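Local coordinates for protein enoyl-CoA hydratase/isomerase (Mycobacterium abscessus, PDB 3QXZ) that probably catalyses the hydration or double-bond isomerisation of enoyl-CoA thioesters, as a member of the crotonase family, at residues Thr115-Leu118 / Ile122-Leu125; Phe169-Ala174 / Asn181-Ala186; Ala205-Ala210 / Leu238-Ser243; Leu216-Met221 / Ala230-Ala235. One frame throughout, in Å; residues are numbered along the deposited sequence.

Contact 1: Thr115-Leu118 / Ile122-Leu125; sequences TLAL and IRIL
Arg123, on an inner strand of the crotonase-fold sheet, next to its last strand in this chain, reaches back to Ala117 and Leu118 at the C-terminal part of the helix that precedes it, a short-range example of a strand side chain reaching back to helix carbonyls. The polar part is a hydrogen bond from Arg123 NH1 to Ala117 O (2.9 Å, N-H...O 145°), with the carbonyl oxygen near the guanidinium edge but tilted from its plane. The same NH1 also serves Ala120 O in the intervening turn, while NE is taken by Leu179 O, so several backbone carbonyls fix the rotation of the buried charge. Packing is more modest: Leu118 CA lies over one guanidinium face, 3.5 Å from Arg123 NH1, and Leu118 CD2 comes within 3.9 Å of Arg123 NE. A bend at chi3 (-63°) turns the arginine's end toward the helix after CG and CD have run past Ala117 O. Leu153 of helix 151-165 and Ala157 of the second subunit pack against Arg123. A water completes the link, donating to Leu118 O at 2.7 Å and accepting a weak bond from Arg123 NH2.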
loop_
_atom_site.group_PDB
_atom_site.type_symbol
_atom_site.label_atom_id
_atom_site.label_comp_id
_atom_site.label_asym_id
_atom_site.label_seq_id
_atom_site.Cartn_x
_atom_site.Cartn_y
_atom_site.Cartn_z
ATOM N N THR A 115 -2.816 16.682 6.436
ATOM C CA THR A 115 -2.872 15.474 7.287
ATOM C C THR A 115 -4.285 15.204 7.812
ATOM O O THR A 115 -4.663 14.042 7.909
ATOM C CB THR A 115 -1.826 15.478 8.409
ATOM O OG1 THR A 115 -2.147 16.539 9.311
ATOM C CG2 THR A 115 -0.410 15.676 7.863
ATOM N N LEU A 116 -5.074 16.249 8.075
ATOM C CA LEU A 116 -6.496 16.037 8.391
ATOM C C LEU A 116 -7.289 15.514 7.195
ATOM O O LEU A 116 -8.224 14.718 7.370
ATOM C CB LEU A 116 -7.168 17.286 8.952
ATOM C CG LEU A 116 -6.672 17.610 10.340
ATOM C CD1 LEU A 116 -7.221 18.943 10.725
ATOM C CD2 LEU A 116 -7.028 16.550 11.386
ATOM N N ALA A 117 -6.957 15.953 5.987
ATOM C CA ALA A 117 -7.629 15.408 4.799
ATOM C C ALA A 117 -7.346 13.922 4.631
ATOM O O ALA A 117 -8.210 13.171 4.129
ATOM C CB ALA A 117 -7.221 16.177 3.557
ATOM N N LEU A 118 -6.164 13.489 5.083
ATOM C CA LEU A 118 -5.812 12.065 5.012
ATOM C C LEU A 118 -6.671 11.192 5.926
ATOM O O LEU A 118 -6.621 9.973 5.808
ATOM C CB LEU A 118 -4.334 11.835 5.315
ATOM C CG LEU A 118 -3.322 12.489 4.383
ATOM C CD1 LEU A 118 -1.913 12.114 4.864
ATOM C CD2 LEU A 118 -3.513 12.115 2.892
ATOM N N ILE A 122 -12.109 8.937 1.307
ATOM C CA ILE A 122 -11.995 9.215 -0.124
ATOM C C ILE A 122 -11.580 10.681 -0.269
ATOM O O ILE A 122 -12.076 11.548 0.466
ATOM C CB ILE A 122 -13.356 8.958 -0.805
ATOM C CG1 ILE A 122 -13.741 7.467 -0.695
ATOM C CG2 ILE A 122 -13.372 9.473 -2.284
ATOM C CD1 ILE A 122 -15.268 7.166 -0.891
ATOM N N ARG A 123 -10.652 10.956 -1.183
ATOM C CA ARG A 123 -10.201 12.325 -1.478
ATOM C C ARG A 123 -10.312 12.617 -2.967
ATOM O O ARG A 123 -9.865 11.834 -3.803
ATOM C CB ARG A 123 -8.741 12.535 -1.046
ATOM C CG ARG A 123 -8.584 12.927 0.418
ATOM C CD ARG A 123 -7.136 12.779 0.942
ATOM N NE ARG A 123 -6.720 11.378 0.878
ATOM C CZ ARG A 123 -7.183 10.425 1.672
ATOM N NH1 ARG A 123 -8.011 10.701 2.685
ATOM N NH2 ARG A 123 -6.835 9.181 1.423
ATOM N N ILE A 124 -10.889 13.778 -3.265
ATOM C CA ILE A 124 -10.880 14.319 -4.623
ATOM C C ILE A 124 -10.122 15.631 -4.524
ATOM O O ILE A 124 -10.487 16.498 -3.705
ATOM C CB ILE A 124 -12.315 14.537 -5.142
ATOM C CG1 ILE A 124 -13.080 13.200 -5.165
ATOM C CG2 ILE A 124 -12.284 15.173 -6.557
ATOM C CD1 ILE A 124 -14.564 13.376 -5.563
ATOM N N LEU A 125 -9.056 15.765 -5.322
ATOM C CA LEU A 125 -8.167 16.943 -5.251
ATOM C C LEU A 125 -8.247 17.837 -6.482
ATOM O O LEU A 125 -8.379 17.363 -7.609
ATOM C CB LEU A 125 -6.698 16.524 -5.009
ATOM C CG LEU A 125 -6.221 16.389 -3.561
ATOM C CD1 LEU A 125 -6.998 15.333 -2.779
ATOM C CD2 LEU A 125 -4.714 16.048 -3.535
HETATM O O HOH W 1 -6.515 7.813 4.180
#

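Contact 2: Phe169-Ala174 / Asn181-Ala186; sequences FSAQRA and NRCLPA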
loop_
_atom_site.group_PDB
_atom_site.type_symbol
_atom_site.label_atom_id
_atom_site.label_comp_id
_atom_site.label_asym_id
_atom_site.label_seq_id
_atom_site.Cartn_x
_atom_site.Cartn_y
_atom_site.Cartn_z
ATOM N N PHE A 169 3.617 18.372 -3.884
ATOM C CA PHE A 169 3.242 17.359 -4.872
ATOM C C PHE A 169 1.943 17.775 -5.529
ATOM O O PHE A 169 1.142 18.514 -4.940
ATOM C CB PHE A 169 3.149 15.945 -4.261
ATOM C CG PHE A 169 2.187 15.826 -3.088
ATOM C CD1 PHE A 169 2.611 16.141 -1.796
ATOM C CD2 PHE A 169 0.882 15.381 -3.274
ATOM C CE1 PHE A 169 1.744 16.011 -0.703
ATOM C CE2 PHE A 169 0.007 15.245 -2.192
ATOM C CZ PHE A 169 0.447 15.574 -0.898
ATOM N N SER A 170 1.750 17.329 -6.763
ATOM C CA SER A 170 0.560 17.689 -7.518
ATOM C C SER A 170 -0.631 16.782 -7.213
ATOM O O SER A 170 -0.482 15.648 -6.739
ATOM C CB SER A 170 0.852 17.627 -9.015
ATOM O OG SER A 170 1.039 16.280 -9.436
ATOM N N ALA A 171 -1.824 17.265 -7.538
ATOM C CA ALA A 171 -3.010 16.410 -7.498
ATOM C C ALA A 171 -2.847 15.150 -8.332
ATOM O O ALA A 171 -3.259 14.055 -7.925
ATOM C CB ALA A 171 -4.240 17.180 -7.977
ATOM N N GLN A 172 -2.246 15.300 -9.515
ATOM C CA GLN A 172 -2.018 14.140 -10.392
ATOM C C GLN A 172 -1.110 13.093 -9.736
ATOM O O GLN A 172 -1.389 11.902 -9.798
ATOM C CB GLN A 172 -1.491 14.568 -11.784
ATOM C CG GLN A 172 -1.194 13.397 -12.732
ATOM C CD GLN A 172 -2.430 12.599 -13.159
ATOM O OE1 GLN A 172 -3.569 13.099 -13.123
ATOM N NE2 GLN A 172 -2.205 11.350 -13.582
ATOM N N ARG A 173 -0.016 13.539 -9.118
ATOM C CA ARG A 173 0.835 12.585 -8.430
ATOM C C ARG A 173 0.113 11.947 -7.237
ATOM O O ARG A 173 0.313 10.763 -6.971
ATOM C CB ARG A 173 2.168 13.195 -8.013
ATOM C CG ARG A 173 3.173 12.131 -7.625
ATOM C CD ARG A 173 4.414 12.720 -7.015
ATOM N NE ARG A 173 5.280 11.629 -6.598
ATOM C CZ ARG A 173 6.313 11.775 -5.780
ATOM N NH1 ARG A 173 6.591 12.979 -5.270
ATOM N NH2 ARG A 173 7.049 10.708 -5.467
ATOM N N ALA A 174 -0.752 12.706 -6.565
ATOM C CA ALA A 174 -1.551 12.144 -5.476
ATOM C C ALA A 174 -2.437 11.004 -5.971
ATOM O O ALA A 174 -2.581 9.976 -5.291
ATOM C CB ALA A 174 -2.364 13.233 -4.816
ATOM N N ASN A 181 -8.203 9.753 -4.745
ATOM C CA ASN A 181 -9.016 8.930 -5.622
ATOM C C ASN A 181 -9.134 9.488 -7.021
ATOM O O ASN A 181 -9.238 8.738 -7.988
ATOM C CB ASN A 181 -10.403 8.719 -4.998
ATOM C CG ASN A 181 -10.314 8.028 -3.670
ATOM O OD1 ASN A 181 -9.915 8.620 -2.660
ATOM N ND2 ASN A 181 -10.657 6.739 -3.672
ATOM N N ARG A 182 -9.160 10.807 -7.111
ATOM C CA ARG A 182 -9.421 11.495 -8.370
ATOM C C ARG A 182 -8.885 12.910 -8.271
ATOM O O ARG A 182 -8.827 13.493 -7.174
ATOM C CB ARG A 182 -10.943 11.529 -8.643
ATOM C CG ARG A 182 -11.332 12.021 -10.049
ATOM C CD ARG A 182 -12.824 11.944 -10.263
ATOM N NE ARG A 182 -13.130 12.183 -11.670
ATOM C CZ ARG A 182 -14.358 12.358 -12.152
ATOM N NH1 ARG A 182 -15.406 12.324 -11.333
ATOM N NH2 ARG A 182 -14.533 12.575 -13.455
ATOM N N CYS A 183 -8.503 13.464 -9.421
ATOM C CA CYS A 183 -8.227 14.886 -9.491
ATOM C C CYS A 183 -9.038 15.543 -10.608
ATOM O O CYS A 183 -9.345 14.906 -11.625
ATOM C CB CYS A 183 -6.732 15.178 -9.620
ATOM S SG CYS A 183 -5.959 14.547 -11.065
ATOM N N LEU A 184 -9.432 16.778 -10.350
ATOM C CA LEU A 184 -10.309 17.541 -11.247
ATOM C C LEU A 184 -9.955 19.003 -11.166
ATOM O O LEU A 184 -9.321 19.441 -10.208
ATOM C CB LEU A 184 -11.777 17.385 -10.819
ATOM C CG LEU A 184 -12.418 16.027 -11.068
ATOM C CD1 LEU A 184 -13.745 15.936 -10.337
ATOM C CD2 LEU A 184 -12.602 15.786 -12.572
ATOM N N PRO A 185 -10.393 19.790 -12.161
ATOM C CA PRO A 185 -10.287 21.231 -11.999
ATOM C C PRO A 185 -10.983 21.643 -10.706
ATOM O O PRO A 185 -12.019 21.058 -10.337
ATOM C CB PRO A 185 -11.046 21.776 -13.214
ATOM C CG PRO A 185 -10.878 20.706 -14.239
ATOM C CD PRO A 185 -10.986 19.414 -13.460
ATOM N N ALA A 186 -10.417 22.620 -10.012
ATOM C CA ALA A 186 -10.911 23.053 -8.698
ATOM C C ALA A 186 -12.419 23.252 -8.620
ATOM O O ALA A 186 -13.064 22.815 -7.661
ATOM C CB ALA A 186 -10.205 24.321 -8.258
#
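Ala171 and Cys183 bring the first turn of a helix against a strand, their CA atoms 5.8 Å apart, in a helix-loop-strand unit that delivers strand 182-184 to the border of the crotonase-fold sheet. The principle it illustrates is that small side chains permit a close approach: Ala171 CB and Cys183 CB, each directed at the opposite segment, meet at 3.6 Å. Beside this apolar touch the sulfur is turned toward the helix. With chi1 at 62°, Cys183 SG stands between its own backbone N and carbonyl carbon, 4.0 Å from Gln172 CA. Gln172 starts out pointing away from the strand, but a bend at chi2 (66°) carries its amide back, and OE1 arrives 3.5 Å from Cys183 SG; its NE2 is hydrogen-bonded to Glu176 one turn further along, which steadies the amide. Around this pair, Leu125 of the neighbouring strand 122-126 packs on Ala171, Glu127 touches Cys183, and Tyr131 also lies against Ala171. At the strand's start, Asn181 turns its ND2 to Glu161 and Ala157 of the second subunit, so the unit also borders a trimer interface. The helix itself is opened by an N-cap: Ser170 OG accepts from Arg173 N at 3.0 Å, in a nearly straight bond of 165°.

Contact 3: Ala205-Ala210 / Leu238-Ser243; sequences APESAA and LRLMGS. With EDO (1,2-ethanediol), chain H.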
loop_
_atom_site.group_PDB
_atom_site.type_symbol
_atom_site.label_atom_id
_atom_site.label_comp_id
_atom_site.label_asym_id
_atom_site.label_seq_id
_atom_site.Cartn_x
_atom_site.Cartn_y
_atom_site.Cartn_z
ATOM N N ALA A 205 -26.759 0.673 1.325
ATOM C CA ALA A 205 -27.531 0.453 2.559
ATOM C C ALA A 205 -26.798 1.067 3.762
ATOM O O ALA A 205 -25.566 0.979 3.843
ATOM C CB ALA A 205 -27.780 -1.030 2.791
ATOM N N PRO A 206 -27.529 1.685 4.707
ATOM C CA PRO A 206 -26.849 2.369 5.833
ATOM C C PRO A 206 -25.981 1.444 6.676
ATOM O O PRO A 206 -24.822 1.776 6.971
ATOM C CB PRO A 206 -28.003 2.960 6.669
ATOM C CG PRO A 206 -29.272 2.501 6.025
ATOM C CD PRO A 206 -28.991 1.906 4.692
ATOM N N GLU A 207 -26.501 0.278 7.056
ATOM C CA GLU A 207 -25.722 -0.629 7.892
ATOM C C GLU A 207 -24.583 -1.268 7.095
ATOM O O GLU A 207 -23.514 -1.562 7.645
ATOM C CB GLU A 207 -26.619 -1.680 8.571
ATOM C CG GLU A 207 -25.942 -2.404 9.731
ATOM C CD GLU A 207 -25.627 -1.538 10.947
ATOM O OE1 GLU A 207 -26.074 -0.368 11.042
ATOM O OE2 GLU A 207 -24.923 -2.055 11.827
ATOM N N SER A 208 -24.800 -1.523 5.805
ATOM C CA SER A 208 -23.730 -2.034 4.938
ATOM C C SER A 208 -22.530 -1.070 4.935
ATOM O O SER A 208 -21.373 -1.497 5.116
ATOM C CB SER A 208 -24.261 -2.190 3.510
ATOM O OG SER A 208 -25.220 -3.231 3.440
ATOM N N ALA A 209 -22.799 0.215 4.725
ATOM C CA ALA A 209 -21.709 1.203 4.739
ATOM C C ALA A 209 -21.024 1.259 6.093
ATOM O O ALA A 209 -19.790 1.290 6.156
ATOM C CB ALA A 209 -22.230 2.572 4.366
ATOM N N ALA A 210 -21.802 1.255 7.174
ATOM C CA ALA A 210 -21.220 1.391 8.519
ATOM C C ALA A 210 -20.328 0.199 8.857
ATOM O O ALA A 210 -19.208 0.381 9.362
ATOM C CB ALA A 210 -22.337 1.529 9.559
ATOM N N LEU A 238 -23.963 -12.056 9.111
ATOM C CA LEU A 238 -25.141 -12.535 9.841
ATOM C C LEU A 238 -25.997 -11.361 10.290
ATOM O O LEU A 238 -27.227 -11.440 10.201
ATOM C CB LEU A 238 -24.725 -13.448 11.009
ATOM C CG LEU A 238 -24.084 -14.796 10.655
ATOM C CD1 LEU A 238 -23.740 -15.544 11.939
ATOM C CD2 LEU A 238 -25.022 -15.622 9.782
ATOM N N ARG A 239 -25.383 -10.280 10.751
ATOM C CA ARG A 239 -26.118 -9.075 11.136
ATOM C C ARG A 239 -26.879 -8.482 9.958
ATOM O O ARG A 239 -28.079 -8.180 10.083
ATOM C CB ARG A 239 -25.164 -8.044 11.740
ATOM C CG ARG A 239 -25.798 -6.719 12.156
ATOM C CD ARG A 239 -24.831 -5.891 12.993
ATOM N NE ARG A 239 -25.297 -4.528 13.271
ATOM C CZ ARG A 239 -26.122 -4.202 14.266
ATOM N NH1 ARG A 239 -26.613 -5.141 15.073
ATOM N NH2 ARG A 239 -26.477 -2.931 14.448
ATOM N N LEU A 240 -26.214 -8.336 8.813
ATOM C CA LEU A 240 -26.850 -7.766 7.623
ATOM C C LEU A 240 -27.912 -8.672 7.018
ATOM O O LEU A 240 -29.007 -8.204 6.648
ATOM C CB LEU A 240 -25.779 -7.458 6.566
ATOM C CG LEU A 240 -24.837 -6.341 7.013
ATOM C CD1 LEU A 240 -23.566 -6.366 6.142
ATOM C CD2 LEU A 240 -25.514 -4.954 6.980
ATOM N N MET A 241 -27.615 -9.960 6.912
ATOM C CA MET A 241 -28.586 -10.898 6.335
ATOM C C MET A 241 -29.797 -11.105 7.245
ATOM O O MET A 241 -30.835 -11.577 6.775
ATOM C CB MET A 241 -27.904 -12.225 6.000
ATOM C CG MET A 241 -26.861 -12.096 4.903
ATOM S SD MET A 241 -25.973 -13.626 4.569
ATOM C CE MET A 241 -25.728 -14.330 6.191
ATOM N N GLY A 242 -29.676 -10.772 8.522
ATOM C CA GLY A 242 -30.814 -10.841 9.435
ATOM C C GLY A 242 -31.663 -9.591 9.426
ATOM O O GLY A 242 -32.559 -9.472 10.274
ATOM N N SER A 243 -31.378 -8.646 8.527
ATOM C CA SER A 243 -32.150 -7.405 8.352
ATOM C C SER A 243 -32.778 -7.359 6.982
ATOM O O SER A 243 -32.215 -7.827 5.996
ATOM C CB SER A 243 -31.261 -6.163 8.542
ATOM O OG SER A 243 -31.808 -5.024 7.844
HETATM C C1 EDO H . -23.679 4.972 8.433
HETATM O O1 EDO H . -23.312 4.340 7.205
HETATM C C2 EDO H . -24.390 6.259 8.054
HETATM O O2 EDO H . -25.689 5.982 7.475
HETATM O O HOH W 2 -26.913 -0.055 13.527
#
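Glu207 and Arg239 join two antiparallel helices by a salt bridge toward the solvent side of their interface, while Leu240 packs beneath it, so that charge and apolar packing are shared between neighbouring residues. Arg239 presents its side edge, and both nitrogens there bind a single oxygen: NE donates to Glu207 OE2 at 2.9 Å (N-H...O 158°), and NH2 reaches the same Glu207 OE2 at 3.2 Å. The oxygen lies in the guanidinium plane, but both donors meet it from one face of the carboxylate, the two planes being turned 66° apart. Arg239 is extended from CG to NE, whereas Glu207 bends at chi2 (67°), which swings its carboxylate across the arginine's path. Glu207 OE1 accepts at 2.6 Å from a water oxygen that also takes a weak bond from Arg239 NH2.

The apolar share falls to one methyl. Leu240 CD2 touches Glu207 CG at 3.8 Å and Ser208 N at 3.7 Å, resting on the aliphatic stem of the glutamate and the backbone beside it. Ser208 OG is also close to that methyl, but its hydrogen bond goes to Val140 O of the second subunit.

A 1,2-ethanediol, probably from the crystallisation liquor, donates from O1 to Pro206 O at 3.0 Å and is held by Arg53 as well. The contact thus joins the start of helix 206-222 to the end of helix 226-241; Leu211 lies beside Arg239 and Leu240, Trp261 touches Ala205 and Pro206, and Gly139 and Ala141 of the second subunit pack on Ser208 and Leu240.

Contact 4: Leu216-Met221 / Ala230-Ala235; sequences LWDAQM and AARETA
The C-terminal helical hairpin, whose counterpart in crotonases is part of the trimerisation region, is bridged near its turn by Asp218 and Arg232. It is a worked case of two antiparallel helices joined at the surface by one long and one short side chain. Arg232 offers the end of its guanidinium, and NH1 and NH2 both donate to Asp218 OD2, so a single oxygen takes both bonds. The NH1 bond, 3.0 Å from Arg232 NH1 to Asp218 OD2, uses the anti lone pair, directed away from the other oxygen; NH2 comes from the anti side as well but 28° out of the carboxylate plane. OD2 itself sits in the guanidinium plane, while the two flat groups stand 63° apart. Bends at chi2 and chi3 steer the arginine toward the facing helix, where NH1 also lies 3.5 Å from Asp218 CB. The other carboxylate oxygen, OD1, forms a salt bridge with Arg214 one turn back, so Asp218 is shared between two arginines, which would be expected to favour its charged form. Leu215 of helix 206-222 packs on Arg232, and Glu233, next along helix 226-241, binds His147 and Leu145 of the second subunit.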
loop_
_atom_site.group_PDB
_atom_site.type_symbol
_atom_site.label_atom_id
_atom_site.label_comp_id
_atom_site.label_asym_id
_atom_site.label_seq_id
_atom_site.Cartn_x
_atom_site.Cartn_y
_atom_site.Cartn_z
ATOM N N LEU A 216 -13.022 -2.244 7.730
ATOM C CA LEU A 216 -11.837 -1.795 7.009
ATOM C C LEU A 216 -10.865 -1.072 7.957
ATOM O O LEU A 216 -9.672 -1.409 8.026
ATOM C CB LEU A 216 -12.239 -0.898 5.830
ATOM C CG LEU A 216 -11.101 -0.286 5.014
ATOM C CD1 LEU A 216 -10.429 -1.283 4.143
ATOM C CD2 LEU A 216 -11.676 0.860 4.164
ATOM N N TRP A 217 -11.390 -0.098 8.690
ATOM C CA TRP A 217 -10.530 0.728 9.516
ATOM C C TRP A 217 -10.166 0.077 10.847
ATOM O O TRP A 217 -9.009 0.211 11.271
ATOM C CB TRP A 217 -11.139 2.110 9.713
ATOM C CG TRP A 217 -11.040 2.982 8.508
ATOM C CD1 TRP A 217 -12.063 3.441 7.714
ATOM C CD2 TRP A 217 -9.832 3.512 7.961
ATOM N NE1 TRP A 217 -11.556 4.227 6.694
ATOM C CE2 TRP A 217 -10.190 4.294 6.834
ATOM C CE3 TRP A 217 -8.470 3.414 8.322
ATOM C CZ2 TRP A 217 -9.246 4.981 6.076
ATOM C CZ3 TRP A 217 -7.531 4.102 7.562
ATOM C CH2 TRP A 217 -7.922 4.860 6.434
ATOM N N ASP A 218 -11.098 -0.608 11.525
ATOM C CA ASP A 218 -10.712 -1.296 12.778
ATOM C C ASP A 218 -9.584 -2.265 12.528
ATOM O O ASP A 218 -8.671 -2.380 13.348
ATOM C CB ASP A 218 -11.858 -2.088 13.416
ATOM C CG ASP A 218 -12.919 -1.211 14.088
ATOM O OD1 ASP A 218 -12.717 0.010 14.307
ATOM O OD2 ASP A 218 -13.964 -1.781 14.411
ATOM N N ALA A 219 -9.635 -2.961 11.391
ATOM C CA ALA A 219 -8.599 -3.939 11.079
ATOM C C ALA A 219 -7.230 -3.261 10.946
ATOM O O ALA A 219 -6.225 -3.774 11.442
ATOM C CB ALA A 219 -8.982 -4.756 9.828
ATOM N N GLN A 220 -7.210 -2.082 10.311
ATOM C CA GLN A 220 -5.974 -1.292 10.205
ATOM C C GLN A 220 -5.533 -0.758 11.556
ATOM O O GLN A 220 -4.348 -0.855 11.902
ATOM C CB GLN A 220 -6.149 -0.123 9.216
ATOM C CG GLN A 220 -6.432 -0.518 7.787
ATOM C CD GLN A 220 -5.268 -1.205 7.156
ATOM O OE1 GLN A 220 -4.114 -0.803 7.358
ATOM N NE2 GLN A 220 -5.533 -2.222 6.341
ATOM N N MET A 221 -6.460 -0.195 12.321
ATOM C CA MET A 221 -6.129 0.452 13.593
ATOM C C MET A 221 -5.553 -0.499 14.632
ATOM O O MET A 221 -4.669 -0.115 15.421
ATOM C CB MET A 221 -7.375 1.111 14.188
ATOM C CG MET A 221 -7.843 2.339 13.391
ATOM S SD MET A 221 -9.556 2.778 13.771
ATOM C CE MET A 221 -9.379 3.310 15.459
ATOM N N ALA A 230 -11.680 -12.313 8.636
ATOM C CA ALA A 230 -12.606 -13.258 7.989
ATOM C C ALA A 230 -13.776 -13.576 8.923
ATOM O O ALA A 230 -14.941 -13.629 8.492
ATOM C CB ALA A 230 -11.884 -14.528 7.595
ATOM N N ALA A 231 -13.472 -13.771 10.208
ATOM C CA ALA A 231 -14.537 -14.034 11.192
ATOM C C ALA A 231 -15.470 -12.829 11.327
ATOM O O ALA A 231 -16.684 -13.009 11.428
ATOM C CB ALA A 231 -13.951 -14.425 12.538
ATOM N N ARG A 232 -14.940 -11.607 11.323
ATOM C CA ARG A 232 -15.832 -10.453 11.431
ATOM C C ARG A 232 -16.679 -10.249 10.198
ATOM O O ARG A 232 -17.815 -9.818 10.321
ATOM C CB ARG A 232 -15.126 -9.148 11.852
ATOM C CG ARG A 232 -16.219 -8.203 12.344
ATOM C CD ARG A 232 -16.129 -6.717 12.219
ATOM N NE ARG A 232 -15.155 -6.241 13.156
ATOM C CZ ARG A 232 -14.894 -4.952 13.468
ATOM N NH1 ARG A 232 -13.904 -4.739 14.291
ATOM N NH2 ARG A 232 -15.550 -3.901 12.973
ATOM N N GLU A 233 -16.163 -10.561 9.011
ATOM C CA GLU A 233 -17.004 -10.505 7.819
ATOM C C GLU A 233 -18.164 -11.468 7.981
ATOM O O GLU A 233 -19.319 -11.123 7.656
ATOM C CB GLU A 233 -16.210 -10.907 6.580
ATOM C CG GLU A 233 -15.249 -9.842 6.075
ATOM C CD GLU A 233 -14.477 -10.270 4.847
ATOM O OE1 GLU A 233 -14.454 -11.486 4.524
ATOM O OE2 GLU A 233 -13.860 -9.382 4.212
ATOM N N THR A 234 -17.917 -12.686 8.482
ATOM C CA THR A 234 -19.031 -13.624 8.723
ATOM C C THR A 234 -20.044 -13.057 9.706
ATOM O O THR A 234 -21.264 -13.115 9.447
ATOM C CB THR A 234 -18.492 -14.969 9.144
ATOM O OG1 THR A 234 -17.758 -15.507 8.024
ATOM C CG2 THR A 234 -19.598 -15.949 9.502
ATOM N N ALA A 235 -19.564 -12.512 10.828
ATOM C CA ALA A 235 -20.464 -11.987 11.862
ATOM C C ALA A 235 -21.237 -10.778 11.327
ATOM O O ALA A 235 -22.459 -10.666 11.551
ATOM C CB ALA A 235 -19.653 -11.612 13.127
#

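The four contacts fall into two pairs. Contacts 1 and 2, centres 11 Å apart, share the main sheet: strands 122-126 and 182-184 are neighbours, joined by Arg123 O to Asn181 N (2.8 Å) and Leu125 N to Arg182 O (2.9 Å). Contacts 3 and 4, centres 14 Å apart, fasten the same two helices, contact 4 nested within the loop that contact 3 closes. Between the pairs nothing touches: contacts 1 and 4 approach to about 5 Å at their nearest atoms. All four border other subunits. One bound potassium ion lies about 10 Å from the Gln172 side chain, a different one about 10 Å from that of Glu207. Contact 1 probably relates most directly to the catalytic pocket: in relatives, its helix starts facing the thioester carbonyl.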